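Local coordinates for protein carbonic anhydrase (Porphyridium purpureum, PDB 1DDZ) that probably catalyses the reversible hydration of carbon dioxide to hydrogencarbonate as a zinc-dependent beta-class carbonic anhydrase, at residues N229-I234 and S265-T270. Coordinates in Å, arbitrary orientation, origin at the centre of the assembly. Numbering follows the deposited sequence.
Sequences NSSDDI and SELDST
Ser-230, chi1 in the m well, lays its CB over the first turn of the helix that starts at Glu-266, 3.8 Å from CA of Leu-267, while its OG donates to Thr-270 OG1 at 2.9 Å. The arrangement is a helix N-terminus closed by a capping box and docked on an irregular chain that leaves strand 222-227 of the first carbonic anhydrase repeat. Residues 229-231 are extended, and Ser-230 and Leu-267 come closest, CA to CA 4.9 Å. Two bonds next to this point bind backbone to helix: Leu-267 N donates to Ser-231 O (2.9 Å), so the loop carbonyl meets a first-turn amide, and Ser-231 N donates to Glu-266 OE1 (3.1 Å). At the N-cap, Ser-265 (chi1 p) accepts a weak bond from Asp-268 N at its OG (3.3 Å), and its own N donates to Asp-268 OD2 (3.1 Å). Ser-231 OG (chi1 t) accepts from Asp-233 N at 3.0 Å, an ST turn that bends the chain past the cap. Leu-267 packs on His-189, Cys-192 and Ala-193 of helix 172-193, and Arg-156 NH2 of the second subunit hydrogen-bonds to Asp-232 O, which places the contact at the subunit interface. The carboxylates of Asp-232 and Asp-268 approach to 4.5 Å (OD1 to OD1), bridged by a water 2.5 Å from Asp-232 OD1 and 2.8 Å from Asp-268 OD1.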
loop_
_atom_site.group_PDB
_atom_site.type_symbol
_atom_site.label_atom_id
_atom_site.label_comp_id
_atom_site.label_asym_id
_atom_site.label_seq_id
_atom_site.Cartn_x
_atom_site.Cartn_y
_atom_site.Cartn_z
ATOM N N ASN A 229 -23.477 13.453 3.543
ATOM C CA ASN A 229 -22.979 13.851 2.244
ATOM C C ASN A 229 -22.240 15.184 2.413
ATOM O O ASN A 229 -22.867 16.183 2.690
ATOM C CB ASN A 229 -24.151 14.001 1.255
ATOM C CG ASN A 229 -23.687 14.323 -0.158
ATOM O OD1 ASN A 229 -22.756 15.106 -0.354
ATOM N ND2 ASN A 229 -24.319 13.710 -1.147
ATOM N N SER A 230 -20.914 15.184 2.312
ATOM C CA SER A 230 -20.139 16.417 2.433
ATOM C C SER A 230 -19.036 16.405 1.405
ATOM O O SER A 230 -18.158 15.549 1.484
ATOM C CB SER A 230 -19.468 16.545 3.811
ATOM O OG SER A 230 -20.395 16.520 4.877
ATOM N N SER A 231 -19.066 17.350 0.466
ATOM C CA SER A 231 -18.028 17.447 -0.552
ATOM C C SER A 231 -16.722 17.781 0.126
ATOM O O SER A 231 -16.674 18.574 1.079
ATOM C CB SER A 231 -18.326 18.539 -1.578
ATOM O OG SER A 231 -17.176 18.799 -2.377
ATOM N N ASP A 232 -15.658 17.156 -0.347
ATOM C CA ASP A 232 -14.346 17.391 0.203
ATOM C C ASP A 232 -13.580 18.254 -0.784
ATOM O O ASP A 232 -12.406 18.494 -0.607
ATOM C CB ASP A 232 -13.619 16.074 0.463
ATOM C CG ASP A 232 -12.373 16.261 1.288
ATOM O OD1 ASP A 232 -12.372 17.182 2.102
ATOM O OD2 ASP A 232 -11.394 15.507 1.130
ATOM N N ASP A 233 -14.297 18.839 -1.732
ATOM C CA ASP A 233 -13.697 19.686 -2.748
ATOM C C ASP A 233 -13.124 21.024 -2.281
ATOM O O ASP A 233 -13.754 21.747 -1.509
ATOM C CB ASP A 233 -14.726 19.979 -3.824
ATOM C CG ASP A 233 -14.159 20.820 -4.936
ATOM O OD1 ASP A 233 -13.294 20.298 -5.655
ATOM O OD2 ASP A 233 -14.536 22.004 -5.074
ATOM N N ILE A 234 -11.926 21.356 -2.754
ATOM C CA ILE A 234 -11.311 22.639 -2.443
ATOM C C ILE A 234 -10.821 23.290 -3.722
ATOM O O ILE A 234 -10.277 24.380 -3.672
ATOM C CB ILE A 234 -10.110 22.555 -1.465
ATOM C CG1 ILE A 234 -8.995 21.702 -2.058
ATOM C CG2 ILE A 234 -10.554 22.093 -0.092
ATOM C CD1 ILE A 234 -7.667 21.851 -1.332
ATOM N N SER A 265 -13.187 22.688 2.896
ATOM C CA SER A 265 -14.294 22.064 2.195
ATOM C C SER A 265 -15.463 21.794 3.136
ATOM O O SER A 265 -15.323 21.940 4.355
ATOM C CB SER A 265 -13.792 20.757 1.608
ATOM O OG SER A 265 -13.263 19.964 2.654
ATOM N N GLU A 266 -16.569 21.297 2.588
ATOM C CA GLU A 266 -17.723 20.962 3.411
ATOM C C GLU A 266 -17.320 19.877 4.382
ATOM O O GLU A 266 -17.766 19.868 5.514
ATOM C CB GLU A 266 -18.884 20.406 2.573
ATOM C CG GLU A 266 -19.531 21.350 1.568
ATOM C CD GLU A 266 -20.621 20.656 0.704
ATOM O OE1 GLU A 266 -21.112 19.561 1.078
ATOM O OE2 GLU A 266 -20.982 21.210 -0.367
ATOM N N LEU A 267 -16.479 18.944 3.939
ATOM C CA LEU A 267 -16.075 17.840 4.802
ATOM C C LEU A 267 -15.286 18.340 5.986
ATOM O O LEU A 267 -15.464 17.871 7.110
ATOM C CB LEU A 267 -15.232 16.824 4.032
ATOM C CG LEU A 267 -15.412 15.316 4.276
ATOM C CD1 LEU A 267 -14.078 14.601 4.040
ATOM C CD2 LEU A 267 -15.933 15.007 5.666
ATOM N N ASP A 268 -14.374 19.266 5.731
ATOM C CA ASP A 268 -13.555 19.840 6.801
ATOM C C ASP A 268 -14.455 20.404 7.909
ATOM O O ASP A 268 -14.286 20.096 9.083
ATOM C CB ASP A 268 -12.643 20.955 6.245
ATOM C CG ASP A 268 -11.472 20.418 5.409
ATOM O OD1 ASP A 268 -10.908 19.353 5.732
ATOM O OD2 ASP A 268 -11.086 21.082 4.427
ATOM N N SER A 269 -15.437 21.204 7.519
ATOM C CA SER A 269 -16.359 21.781 8.477
ATOM C C SER A 269 -17.142 20.718 9.230
ATOM O O SER A 269 -17.251 20.774 10.461
ATOM C CB SER A 269 -17.285 22.733 7.753
ATOM O OG SER A 269 -16.483 23.754 7.212
ATOM N N THR A 270 -17.653 19.731 8.499
ATOM C CA THR A 270 -18.405 18.629 9.091
ATOM C C THR A 270 -17.595 17.919 10.175
ATOM O O THR A 270 -18.097 17.652 11.287
ATOM C CB THR A 270 -18.793 17.604 8.005
ATOM O OG1 THR A 270 -19.705 18.207 7.085
ATOM C CG2 THR A 270 -19.469 16.407 8.628
HETATM O O HOH W 1 -22.695 19.420 3.491
HETATM O O HOH W 2 -11.482 16.981 4.435
HETATM O O HOH W 3 -16.127 21.467 -0.194
#